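Local coordinates for DUF2235 domain-containing protein (Pseudomonas aeruginosa, PDB 4O5P) that acts as a type VI secretion phospholipase effector, probably hydrolysing membrane phospholipids through a catalytic domain of the alpha/beta-hydrolase type, at residues Y232-S237 with A417-Q422; H66-F71 with R94-S99; G591-G596 with D724-L729. All coordinates share one frame; numbering follows the deposited sequence.

Contact 1. Residues Y232-S237 with A417-Q422; sequences YIYGFS and AGAPLQ
Y232 and Y234 stand on strand 225-236, which runs into what is probably the nucleophile elbow of an alpha/beta-hydrolase fold, and both pack against the loop A417-Q422 that follows helix 403-416. The ring of Y232 carries most of the contact. P420 lies over one face: its CD is 3.7 Å from the centroid of the Y232 ring and 15° off the normal, a CH-pi contact displaced toward the CD1-CE1 side. Before P420 the loop skirts the CD2-CE2 rim, where A419 CA comes obliquely to 3.7 Å from Y232 CD2 and G418 O to 3.6 Å from Y232 CE2, while A417 O lies near the ring plane at the edge. The Y232 hydroxyl, still beside G418 O, bonds to H66 ND1, which would help fix the ring. Y234, two residues on, sends its ring out toward the loop. Its OH touches A419 CB at 3.5 Å and meets the end of L421 tip to tip, with CD2 of L421 4.1 Å from OH of Y234. Two local motifs shape the loop: G418, with phi of 103°, closes helix 403-416 in a Schellman motif, and P420 is the centre of an inverse gamma turn with a weak L421 N to A419 O bond of 2.7 Å. A419 O also accepts from N30 ND2. At the far end of the strand S237 OG bonds to H379 NE2, a geometry consistent with a Ser-His-Asp triad. The contact thus packs a helix-terminating loop on the central parallel strand that, in alpha/beta hydrolases, leads to the nucleophilic serine.

Contact 2. Residues H66-F71 with R94-S99; sequences HITLGF and RLIHAS
T68 and I96 form the tight part of this buried contact, between strand 62-71 and the end of helix 91-97. The CG2 methyl of T68 lies 3.7 Å from CD1 of I96, the two side chains lying side by side and pointing opposite ways. I96 turns CD1 toward the strand (chi2 -64°), where it also comes to 3.8 Å from the backbone N of G70. The lack of a side chain on G70 makes this close approach possible: CG1 of I96 is 4.1 Å from CA of G70, and the I96 side chain lies against the bare backbone of the glycine. The looser side begins at S99. Its OG is still 3.7 Å from T68 CG2 but 4.1 Å from T68 OG1, and a water lies between the two hydroxyls. The water donates to T68 OG1 at 3.2 Å; its approach to S99 OG is modelled so short that this half of the bridge is doubtful. S99 OG itself donates to L95 O at 2.7 Å, turned back onto the last turn of the helix. Just beyond, S99 O and I96 O both accept from K113 NZ, and so join the helix end to strand 111-116. The chemistry is methyl packing on a methyl and on a glycine backbone, with one water beside it: the direct contact rests mainly on van der Waals packing, while the hydroxyl of S99 satisfies a helix carbonyl.

Contact 3. Residues G591-G596 with D724-L729; sequences GVLDDG and DPRMLL
L593 and M727 run antiparallel alongside one another in the apolar part of this surface contact, where CB of L593 lies 3.9 Å from SE of M727, a selenomethionine. CD1 of L593 rests at 3.7 Å on CB of R726. CD2 of the same leucine stands over one face of the R726 guanidinium, near its rim, 3.4 Å from NH1, with the two side chains crossing at about a right angle. M727, bent at chi2 and chi3, also reaches the polar side of the other segment: its CG is 3.4 Å from D594 O, and its CE is equally close to OD1 of D595. A single direct hydrogen bond joins the segments, D724 N to D595 O at 2.8 Å, nearly straight at 164°. Charge is paired within 724-729, where R726 NH1 and D724 OD2 form a salt bridge of 2.9 Å. OD2 uses its syn lone pair and lies 5° out of the guanidinium plane, which would fix the orientation of the group that L593 overlies. D594 closes an Asx turn on its own side: G596 N donates to D594 OD2 at 2.9 Å, from 36° above the carboxylate plane. Two waters lie between the segments. One accepts from D594 N and is within bonding distance of G596 O and D724 OD2, but cannot donate to all the acceptors round it at once; the other donates to D724 O and lies very close to D595 O, a less certain leg. Around the contact, D724 and P725 touch M597 on strand 596-604. R726 and L729 lean on W590, while P725, L728 and L729 face E619, E617 and Y623 on helix 616-637.

From the N terminus, contact 2 comes first and closes a short loop of 22 residues, bringing helix 91-97 back onto strand 62-71. Contact 1 follows with 179 residues between its segments, and contact 3 with 127; the three lie in series, none nested or crossed. Contacts 1 and 2 share one sheet, in which strands 62-71 and 225-236 are parallel neighbours, and they touch directly, through Q422 N to A98 O at 2.7 Å, probably a hydrogen bond. Contact 3 joins two loops within the C-terminal family region, on the opposite side of the chain's centre, its own centre about 49 Å from that of contact 1.

Contact 1. Residues Y232-S237 with A417-Q422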
ATOM      1  N   TYR A 232      -0.576  -2.596 -18.455  1.00 18.45           N
ATOM      2  CA  TYR A 232       0.329  -1.659 -17.804  1.00 18.09           C
ATOM      3  C   TYR A 232      -0.341  -1.342 -16.474  1.00 19.15           C
ATOM      4  O   TYR A 232      -1.482  -0.861 -16.444  1.00 15.74           O
ATOM      5  CB  TYR A 232       0.521  -0.414 -18.680  1.00 18.26           C
ATOM      6  CG  TYR A 232       0.751  -0.813 -20.122  1.00 19.30           C
ATOM      7  CD1 TYR A 232      -0.327  -1.071 -20.967  1.00 19.56           C
ATOM      8  CD2 TYR A 232       2.034  -0.993 -20.620  1.00 17.06           C
ATOM      9  CE1 TYR A 232      -0.133  -1.473 -22.268  1.00 21.94           C
ATOM     10  CE2 TYR A 232       2.235  -1.401 -21.933  1.00 22.22           C
ATOM     11  CZ  TYR A 232       1.149  -1.631 -22.744  1.00 20.92           C
ATOM     12  OH  TYR A 232       1.330  -2.036 -24.048  1.00 24.32           O
ATOM     13  N   ILE A 233       0.348  -1.661 -15.377  1.00 18.75           N
ATOM     14  CA  ILE A 233      -0.272  -1.678 -14.046  1.00 17.66           C
ATOM     15  C   ILE A 233       0.560  -0.826 -13.090  1.00 17.19           C
ATOM     16  O   ILE A 233       1.763  -1.038 -12.982  1.00 16.78           O
ATOM     17  CB  ILE A 233      -0.309  -3.122 -13.462  1.00 15.79           C
ATOM     18  CG1 ILE A 233      -0.888  -4.139 -14.466  1.00 19.57           C
ATOM     19  CG2 ILE A 233      -1.072  -3.160 -12.140  1.00 16.18           C
ATOM     20  CD1 ILE A 233      -2.380  -4.071 -14.654  1.00 15.06           C
ATOM     21  N   TYR A 234      -0.066   0.128 -12.402  1.00 14.67           N
ATOM     22  CA  TYR A 234       0.653   0.987 -11.462  1.00 13.29           C
ATOM     23  C   TYR A 234       0.008   0.812 -10.085  1.00 16.41           C
ATOM     24  O   TYR A 234      -1.216   0.759  -9.986  1.00 13.01           O
ATOM     25  CB  TYR A 234       0.580   2.469 -11.890  1.00 15.70           C
ATOM     26  CG  TYR A 234       0.960   2.736 -13.342  1.00 17.24           C
ATOM     27  CD1 TYR A 234       2.241   2.476 -13.807  1.00 20.56           C
ATOM     28  CD2 TYR A 234       0.031   3.258 -14.236  1.00 22.28           C
ATOM     29  CE1 TYR A 234       2.589   2.714 -15.129  1.00 15.71           C
ATOM     30  CE2 TYR A 234       0.367   3.508 -15.557  1.00 22.03           C
ATOM     31  CZ  TYR A 234       1.644   3.238 -15.993  1.00 17.92           C
ATOM     32  OH  TYR A 234       1.966   3.472 -17.306  1.00 15.93           O
ATOM     33  N   GLY A 235       0.815   0.719  -9.026  1.00 12.72           N
ATOM     34  CA  GLY A 235       0.253   0.599  -7.691  1.00 10.98           C
ATOM     35  C   GLY A 235       1.083   1.349  -6.661  1.00 13.67           C
ATOM     36  O   GLY A 235       2.303   1.451  -6.810  1.00 14.58           O
ATOM     37  N   PHE A 236       0.438   1.873  -5.626  1.00 12.13           N
ATOM     38  CA  PHE A 236       1.216   2.485  -4.522  1.00 14.80           C
ATOM     39  C   PHE A 236       0.689   1.958  -3.199  1.00 12.14           C
ATOM     40  O   PHE A 236      -0.529   1.854  -3.018  1.00 13.80           O
ATOM     41  CB  PHE A 236       1.157   4.029  -4.630  1.00 11.81           C
ATOM     42  CG  PHE A 236       1.495   4.797  -3.360  1.00 16.85           C
ATOM     43  CD1 PHE A 236       2.566   4.442  -2.526  1.00 12.04           C
ATOM     44  CD2 PHE A 236       0.749   5.925  -3.036  1.00 15.45           C
ATOM     45  CE1 PHE A 236       2.845   5.192  -1.375  1.00 14.02           C
ATOM     46  CE2 PHE A 236       1.032   6.685  -1.899  1.00 15.94           C
ATOM     47  CZ  PHE A 236       2.073   6.316  -1.067  1.00 12.65           C
ATOM     48  N   SER A 237       1.595   1.591  -2.286  1.00 13.36           N
ATOM     49  CA  SER A 237       1.201   1.232  -0.907  1.00 13.67           C
ATOM     50  C   SER A 237       0.383  -0.052  -0.901  1.00 11.37           C
ATOM     51  O   SER A 237       0.791  -1.045  -1.475  1.00 12.89           O
ATOM     52  CB  SER A 237       0.416   2.368  -0.246  1.00 12.65           C
ATOM     53  OG  SER A 237       0.283   2.165   1.171  1.00 14.86           O
ATOM     54  N   ALA A 417       8.761   1.061 -21.604  1.00 21.93           N
ATOM     55  CA  ALA A 417       8.272  -0.309 -21.706  1.00 23.45           C
ATOM     56  C   ALA A 417       7.058  -0.401 -22.616  1.00 19.11           C
ATOM     57  O   ALA A 417       6.493  -1.480 -22.807  1.00 25.15           O
ATOM     58  CB  ALA A 417       7.981  -0.886 -20.311  1.00 21.06           C
ATOM     59  N   GLY A 418       6.665   0.729 -23.186  1.00 23.50           N
ATOM     60  CA  GLY A 418       5.601   0.745 -24.179  1.00 25.40           C
ATOM     61  C   GLY A 418       4.251   1.228 -23.668  1.00 23.86           C
ATOM     62  O   GLY A 418       3.238   1.047 -24.334  1.00 20.99           O
ATOM     63  N   ALA A 419       4.232   1.866 -22.501  1.00 24.39           N
ATOM     64  CA  ALA A 419       2.971   2.341 -21.903  1.00 21.25           C
ATOM     65  C   ALA A 419       2.259   3.435 -22.711  1.00 24.75           C
ATOM     66  O   ALA A 419       2.903   4.344 -23.238  1.00 25.24           O
ATOM     67  CB  ALA A 419       3.206   2.811 -20.461  1.00 22.34           C
ATOM     68  N   PRO A 420       0.916   3.353 -22.802  1.00 22.25           N
ATOM     69  CA  PRO A 420       0.153   4.354 -23.551  1.00 23.22           C
ATOM     70  C   PRO A 420       0.082   5.650 -22.771  1.00 23.02           C
ATOM     71  O   PRO A 420      -0.956   5.949 -22.164  1.00 23.31           O
ATOM     72  CB  PRO A 420      -1.246   3.724 -23.660  1.00 25.59           C
ATOM     73  CG  PRO A 420      -1.039   2.263 -23.383  1.00 24.28           C
ATOM     74  CD  PRO A 420       0.055   2.249 -22.347  1.00 25.67           C
ATOM     75  N   LEU A 421       1.178   6.408 -22.787  1.00 19.55           N
ATOM     76  CA  LEU A 421       1.273   7.625 -21.982  1.00 17.96           C
ATOM     77  C   LEU A 421       1.235   8.896 -22.827  1.00 23.09           C
ATOM     78  O   LEU A 421       1.820   8.954 -23.917  1.00 25.59           O
ATOM     79  CB  LEU A 421       2.556   7.599 -21.140  1.00 20.17           C
ATOM     80  CG  LEU A 421       2.538   6.678 -19.925  1.00 21.29           C
ATOM     81  CD1 LEU A 421       3.912   6.563 -19.262  1.00 20.62           C
ATOM     82  CD2 LEU A 421       1.478   7.187 -18.923  1.00 19.96           C
ATOM     83  N   GLN A 422       0.546   9.917 -22.335  1.00 24.34           N
ATOM     84  CA  GLN A 422       0.580  11.214 -22.996  1.00 26.14           C
ATOM     85  C   GLN A 422       1.982  11.807 -22.848  1.00 31.00           C
ATOM     86  O   GLN A 422       2.716  11.463 -21.910  1.00 26.55           O
ATOM     87  CB  GLN A 422      -0.457  12.155 -22.385  1.00 26.04           C
ATOM     88  CG  GLN A 422      -1.884  11.579 -22.333  1.00 27.32           C
ATOM     89  CD  GLN A 422      -2.766  12.305 -21.344  1.00 29.57           C
ATOM     90  OE1 GLN A 422      -2.445  13.415 -20.916  1.00 28.77           O
ATOM     91  NE2 GLN A 422      -3.884  11.680 -20.960  1.00 28.97           N
TER

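Contact 2. Residues H66-F71 with R94-S99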
ATOM      1  N   HIS A  66      -4.847  -2.505 -25.291  1.00 20.57           N
ATOM      2  CA  HIS A  66      -3.840  -2.015 -24.354  1.00 20.35           C
ATOM      3  C   HIS A  66      -4.570  -1.445 -23.151  1.00 20.64           C
ATOM      4  O   HIS A  66      -5.437  -0.577 -23.298  1.00 19.72           O
ATOM      5  CB  HIS A  66      -2.950  -0.943 -25.004  1.00 21.30           C
ATOM      6  CG  HIS A  66      -2.059  -1.460 -26.098  1.00 20.30           C
ATOM      7  ND1 HIS A  66      -0.785  -1.942 -25.863  1.00 24.06           N
ATOM      8  CD2 HIS A  66      -2.246  -1.535 -27.439  1.00 24.11           C
ATOM      9  CE1 HIS A  66      -0.233  -2.303 -27.006  1.00 27.47           C
ATOM     10  NE2 HIS A  66      -1.095  -2.059 -27.980  1.00 25.25           N
ATOM     11  N   ILE A  67      -4.233  -1.949 -21.961  1.00 18.41           N
ATOM     12  CA  ILE A  67      -4.995  -1.611 -20.763  1.00 16.79           C
ATOM     13  C   ILE A  67      -4.093  -1.129 -19.637  1.00 17.78           C
ATOM     14  O   ILE A  67      -3.209  -1.855 -19.193  1.00 16.16           O
ATOM     15  CB  ILE A  67      -5.764  -2.821 -20.227  1.00 16.07           C
ATOM     16  CG1 ILE A  67      -6.710  -3.393 -21.291  1.00 20.06           C
ATOM     17  CG2 ILE A  67      -6.524  -2.455 -18.957  1.00 21.27           C
ATOM     18  CD1 ILE A  67      -7.180  -4.810 -20.979  1.00 21.58           C
ATOM     19  N   THR A  68      -4.334   0.090 -19.168  1.00 18.78           N
ATOM     20  CA  THR A  68      -3.682   0.587 -17.956  1.00 14.98           C
ATOM     21  C   THR A  68      -4.628   0.464 -16.754  1.00 17.98           C
ATOM     22  O   THR A  68      -5.797   0.870 -16.835  1.00 19.43           O
ATOM     23  CB  THR A  68      -3.265   2.054 -18.121  1.00 17.04           C
ATOM     24  OG1 THR A  68      -2.414   2.194 -19.269  1.00 17.76           O
ATOM     25  CG2 THR A  68      -2.525   2.542 -16.885  1.00 15.05           C
ATOM     26  N   LEU A  69      -4.115  -0.080 -15.643  1.00 17.65           N
ATOM     27  CA  LEU A  69      -4.840  -0.218 -14.379  1.00 15.02           C
ATOM     28  C   LEU A  69      -4.010   0.389 -13.233  1.00 15.75           C
ATOM     29  O   LEU A  69      -2.871   0.002 -13.026  1.00 19.14           O
ATOM     30  CB  LEU A  69      -5.090  -1.703 -14.100  1.00 16.03           C
ATOM     31  CG  LEU A  69      -5.890  -2.134 -12.877  1.00 21.76           C
ATOM     32  CD1 LEU A  69      -7.190  -1.375 -12.823  1.00 22.98           C
ATOM     33  CD2 LEU A  69      -6.182  -3.638 -12.913  1.00 20.63           C
ATOM     34  N   GLY A  70      -4.572   1.347 -12.507  1.00 12.38           N
ATOM     35  CA  GLY A  70      -3.868   1.976 -11.401  1.00 18.76           C
ATOM     36  C   GLY A  70      -4.594   1.735 -10.091  1.00 17.88           C
ATOM     37  O   GLY A  70      -5.766   2.095  -9.958  1.00 18.67           O
ATOM     38  N   PHE A  71      -3.902   1.106  -9.136  1.00 16.70           N
ATOM     39  CA  PHE A  71      -4.414   0.895  -7.791  1.00 15.67           C
ATOM     40  C   PHE A  71      -3.748   1.903  -6.851  1.00 16.77           C
ATOM     41  O   PHE A  71      -2.528   1.812  -6.560  1.00 14.12           O
ATOM     42  CB  PHE A  71      -4.072  -0.509  -7.295  1.00 16.15           C
ATOM     43  CG  PHE A  71      -4.651  -1.629  -8.119  1.00 14.48           C
ATOM     44  CD1 PHE A  71      -5.928  -2.098  -7.868  1.00 15.75           C
ATOM     45  CD2 PHE A  71      -3.891  -2.257  -9.097  1.00 16.73           C
ATOM     46  CE1 PHE A  71      -6.460  -3.147  -8.595  1.00 15.95           C
ATOM     47  CE2 PHE A  71      -4.406  -3.318  -9.825  1.00 17.78           C
ATOM     48  CZ  PHE A  71      -5.697  -3.763  -9.571  1.00 20.90           C
ATOM     49  N   ARG A  94      -1.655  10.536 -10.813  1.00 19.10           N
ATOM     50  CA  ARG A  94      -0.960  11.340 -11.817  1.00 21.06           C
ATOM     51  C   ARG A  94      -0.676  10.538 -13.087  1.00 22.56           C
ATOM     52  O   ARG A  94      -0.942  11.011 -14.187  1.00 20.90           O
ATOM     53  CB  ARG A  94       0.312  11.978 -11.228  1.00 18.31           C
ATOM     54  CG  ARG A  94      -0.001  13.091 -10.228  1.00 17.38           C
ATOM     55  CD  ARG A  94       1.204  13.513  -9.403  1.00 18.53           C
ATOM     56  NE  ARG A  94       0.755  14.185  -8.186  1.00 19.20           N
ATOM     57  CZ  ARG A  94       0.661  15.508  -8.046  1.00 22.65           C
ATOM     58  NH1 ARG A  94       1.022  16.317  -9.037  1.00 21.45           N
ATOM     59  NH2 ARG A  94       0.238  16.025  -6.903  1.00 21.20           N
ATOM     60  N   LEU A  95      -0.194   9.307 -12.936  1.00 20.66           N
ATOM     61  CA  LEU A  95       0.102   8.449 -14.083  1.00 17.41           C
ATOM     62  C   LEU A  95      -1.148   8.015 -14.849  1.00 20.47           C
ATOM     63  O   LEU A  95      -1.095   7.824 -16.077  1.00 18.69           O
ATOM     64  CB  LEU A  95       0.889   7.217 -13.631  1.00 19.75           C
ATOM     65  CG  LEU A  95       2.318   7.531 -13.205  1.00 25.93           C
ATOM     66  CD1 LEU A  95       2.954   6.322 -12.539  1.00 21.77           C
ATOM     67  CD2 LEU A  95       3.130   7.997 -14.421  1.00 20.97           C
ATOM     68  N   ILE A  96      -2.259   7.855 -14.121  1.00 20.10           N
ATOM     69  CA  ILE A  96      -3.544   7.568 -14.749  1.00 18.71           C
ATOM     70  C   ILE A  96      -4.067   8.788 -15.541  1.00 18.94           C
ATOM     71  O   ILE A  96      -4.522   8.647 -16.672  1.00 19.73           O
ATOM     72  CB  ILE A  96      -4.569   7.069 -13.713  1.00 20.50           C
ATOM     73  CG1 ILE A  96      -4.184   5.661 -13.231  1.00 15.90           C
ATOM     74  CG2 ILE A  96      -5.971   7.046 -14.314  1.00 18.33           C
ATOM     75  CD1 ILE A  96      -4.223   4.618 -14.345  1.00 17.36           C
ATOM     76  N   HIS A  97      -3.979   9.978 -14.952  1.00 18.72           N
ATOM     77  CA  HIS A  97      -4.342  11.211 -15.636  1.00 19.24           C
ATOM     78  C   HIS A  97      -3.567  11.362 -16.953  1.00 24.99           C
ATOM     79  O   HIS A  97      -4.111  11.836 -17.946  1.00 22.03           O
ATOM     80  CB  HIS A  97      -4.018  12.431 -14.765  1.00 21.95           C
ATOM     81  CG  HIS A  97      -4.765  12.487 -13.471  1.00 23.16           C
ATOM     82  ND1 HIS A  97      -4.368  13.288 -12.419  1.00 23.73           N
ATOM     83  CD2 HIS A  97      -5.894  11.863 -13.063  1.00 24.51           C
ATOM     84  CE1 HIS A  97      -5.221  13.152 -11.420  1.00 21.70           C
ATOM     85  NE2 HIS A  97      -6.149  12.286 -11.781  1.00 22.84           N
ATOM     86  N   ALA A  98      -2.290  10.975 -16.937  1.00 22.57           N
ATOM     87  CA  ALA A  98      -1.414  11.081 -18.112  1.00 23.80           C
ATOM     88  C   ALA A  98      -1.458   9.852 -19.015  1.00 23.65           C
ATOM     89  O   ALA A  98      -0.720   9.775 -20.007  1.00 23.57           O
ATOM     90  CB  ALA A  98       0.028  11.342 -17.678  1.00 24.54           C
ATOM     91  N   SER A  99      -2.299   8.885 -18.664  1.00 22.23           N
ATOM     92  CA  SER A  99      -2.470   7.696 -19.492  1.00 20.66           C
ATOM     93  C   SER A  99      -3.589   7.876 -20.528  1.00 19.59           C
ATOM     94  O   SER A  99      -4.587   8.556 -20.283  1.00 23.41           O
ATOM     95  CB  SER A  99      -2.736   6.452 -18.629  1.00 20.76           C
ATOM     96  OG  SER A  99      -1.548   5.973 -18.004  1.00 17.35           O
TER
HETATM   97  O   HOH W   1       0.012   4.264 -18.798  1.00 16.78           O

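Contact 3. Residues G591-G596 with D724-L729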
ATOM      1  N   GLY A 591      13.643   6.974  33.497  1.00 33.80           N
ATOM      2  CA  GLY A 591      12.940   6.970  34.765  1.00 36.07           C
ATOM      3  C   GLY A 591      13.199   5.657  35.482  1.00 35.89           C
ATOM      4  O   GLY A 591      14.229   5.000  35.247  1.00 31.71           O
ATOM      5  N   VAL A 592      12.273   5.270  36.359  1.00 35.53           N
ATOM      6  CA  VAL A 592      12.338   3.952  36.979  1.00 35.22           C
ATOM      7  C   VAL A 592      12.015   2.915  35.909  1.00 29.08           C
ATOM      8  O   VAL A 592      11.207   3.166  35.012  1.00 33.96           O
ATOM      9  CB  VAL A 592      11.376   3.821  38.196  1.00 37.01           C
ATOM     10  CG1 VAL A 592       9.939   3.590  37.747  1.00 37.34           C
ATOM     11  CG2 VAL A 592      11.817   2.679  39.109  1.00 31.86           C
ATOM     12  N   LEU A 593      12.678   1.769  35.974  1.00 28.36           N
ATOM     13  CA  LEU A 593      12.423   0.700  35.018  1.00 27.28           C
ATOM     14  C   LEU A 593      12.396  -0.636  35.733  1.00 25.45           C
ATOM     15  O   LEU A 593      13.040  -0.817  36.773  1.00 23.01           O
ATOM     16  CB  LEU A 593      13.512   0.645  33.942  1.00 23.89           C
ATOM     17  CG  LEU A 593      13.695   1.803  32.965  1.00 30.10           C
ATOM     18  CD1 LEU A 593      14.851   1.497  32.027  1.00 24.17           C
ATOM     19  CD2 LEU A 593      12.445   2.070  32.163  1.00 28.00           C
ATOM     20  N   ASP A 594      11.651  -1.570  35.163  1.00 19.10           N
ATOM     21  CA  ASP A 594      11.653  -2.938  35.638  1.00 21.51           C
ATOM     22  C   ASP A 594      12.265  -3.770  34.524  1.00 24.54           C
ATOM     23  O   ASP A 594      12.325  -3.313  33.374  1.00 23.12           O
ATOM     24  CB  ASP A 594      10.230  -3.402  35.926  1.00 27.00           C
ATOM     25  CG  ASP A 594      10.193  -4.760  36.584  1.00 28.46           C
ATOM     26  OD1 ASP A 594      10.475  -4.822  37.797  1.00 28.76           O
ATOM     27  OD2 ASP A 594       9.908  -5.766  35.885  1.00 31.23           O
ATOM     28  N   ASP A 595      12.738  -4.971  34.850  1.00 20.95           N
ATOM     29  CA  ASP A 595      13.311  -5.850  33.836  1.00 22.55           C
ATOM     30  C   ASP A 595      12.268  -6.160  32.767  1.00 24.92           C
ATOM     31  O   ASP A 595      12.583  -6.308  31.579  1.00 22.51           O
ATOM     32  CB  ASP A 595      13.796  -7.156  34.473  1.00 24.96           C
ATOM     33  CG  ASP A 595      14.973  -6.952  35.407  1.00 29.55           C
ATOM     34  OD1 ASP A 595      15.993  -6.389  34.966  1.00 30.73           O
ATOM     35  OD2 ASP A 595      14.871  -7.360  36.584  1.00 37.84           O
ATOM     36  N   GLY A 596      11.019  -6.254  33.200  1.00 23.64           N
ATOM     37  CA  GLY A 596       9.943  -6.606  32.303  1.00 20.55           C
ATOM     38  C   GLY A 596       8.988  -5.450  32.095  1.00 25.72           C
ATOM     39  O   GLY A 596       9.018  -4.450  32.820  1.00 23.27           O
ATOM     40  N   ASP A 724      11.716  -5.613  28.986  1.00 21.22           N
ATOM     41  CA  ASP A 724      11.883  -4.214  28.611  1.00 20.67           C
ATOM     42  C   ASP A 724      13.256  -4.044  27.940  1.00 20.31           C
ATOM     43  O   ASP A 724      14.287  -4.214  28.586  1.00 18.75           O
ATOM     44  CB  ASP A 724      11.773  -3.329  29.854  1.00 20.67           C
ATOM     45  CG  ASP A 724      11.600  -1.867  29.513  1.00 24.54           C
ATOM     46  OD1 ASP A 724      12.275  -1.404  28.562  1.00 18.10           O
ATOM     47  OD2 ASP A 724      10.781  -1.192  30.184  1.00 21.18           O
ATOM     48  N   PRO A 725      13.271  -3.714  26.635  1.00 20.34           N
ATOM     49  CA  PRO A 725      14.532  -3.579  25.899  1.00 18.14           C
ATOM     50  C   PRO A 725      15.406  -2.462  26.449  1.00 17.49           C
ATOM     51  O   PRO A 725      16.613  -2.545  26.282  1.00 17.98           O
ATOM     52  CB  PRO A 725      14.076  -3.228  24.477  1.00 21.18           C
ATOM     53  CG  PRO A 725      12.751  -2.613  24.648  1.00 25.38           C
ATOM     54  CD  PRO A 725      12.121  -3.326  25.811  1.00 22.84           C
ATOM     55  N   ARG A 726      14.812  -1.452  27.084  1.00 19.80           N
ATOM     56  CA  ARG A 726      15.589  -0.383  27.705  1.00 19.00           C
ATOM     57  C   ARG A 726      16.603  -0.977  28.686  1.00 22.42           C
ATOM     58  O   ARG A 726      17.751  -0.551  28.721  1.00 20.63           O
ATOM     59  CB  ARG A 726      14.694   0.605  28.454  1.00 20.89           C
ATOM     60  CG  ARG A 726      13.837   1.528  27.594  1.00 24.80           C
ATOM     61  CD  ARG A 726      12.383   1.378  28.022  1.00 26.63           C
ATOM     62  NE  ARG A 726      11.691   2.620  28.291  1.00 29.98           N
ATOM     63  CZ  ARG A 726      10.628   2.715  29.087  1.00 27.85           C
ATOM     64  NH1 ARG A 726      10.152   1.640  29.704  1.00 27.80           N
ATOM     65  NH2 ARG A 726      10.052   3.890  29.276  1.00 32.19           N
HETATM   66  N   MSE A 727      16.178  -1.999  29.435  1.00 19.95           N
HETATM   67  CA  MSE A 727      17.032  -2.668  30.412  1.00 19.82           C
HETATM   68  C   MSE A 727      18.050  -3.630  29.791  1.00 23.10           C
HETATM   69  O   MSE A 727      18.774  -4.331  30.505  1.00 24.59           O
HETATM   70  CB  MSE A 727      16.172  -3.377  31.461  1.00 21.53           C
HETATM   71  CG  MSE A 727      15.447  -2.395  32.377  1.00 21.38           C
HETATM   72 SE   MSE A 727      16.673  -1.575  33.678  0.77 21.50          SE
HETATM   73  CE  MSE A 727      16.970  -3.182  34.708  1.00 23.66           C
ATOM     74  N   LEU A 728      18.133  -3.642  28.465  1.00 24.20           N
ATOM     75  CA  LEU A 728      19.135  -4.442  27.763  1.00 20.11           C
ATOM     76  C   LEU A 728      20.124  -3.548  27.035  1.00 21.53           C
ATOM     77  O   LEU A 728      20.995  -4.038  26.325  1.00 25.05           O
ATOM     78  CB  LEU A 728      18.470  -5.367  26.745  1.00 20.58           C
ATOM     79  CG  LEU A 728      17.266  -6.174  27.231  1.00 22.95           C
ATOM     80  CD1 LEU A 728      16.569  -6.867  26.060  1.00 23.10           C
ATOM     81  CD2 LEU A 728      17.706  -7.179  28.276  1.00 25.02           C
ATOM     82  N   LEU A 729      19.990  -2.238  27.194  1.00 23.14           N
ATOM     83  CA  LEU A 729      20.851  -1.322  26.451  1.00 22.81           C
ATOM     84  C   LEU A 729      22.291  -1.423  26.941  1.00 30.62           C
ATOM     85  O   LEU A 729      23.232  -1.414  26.141  1.00 29.42           O
ATOM     86  CB  LEU A 729      20.324   0.105  26.545  1.00 22.76           C
ATOM     87  CG  LEU A 729      19.017   0.350  25.792  1.00 21.93           C
ATOM     88  CD1 LEU A 729      18.533   1.768  26.022  1.00 23.24           C
ATOM     89  CD2 LEU A 729      19.200   0.081  24.292  1.00 16.85           C
TER
HETATM   90  O   HOH W   2       9.865  -1.986  32.597  1.00 23.70           O
HETATM   91  O   HOH W   3      14.808  -6.678  30.449  1.00 23.83           O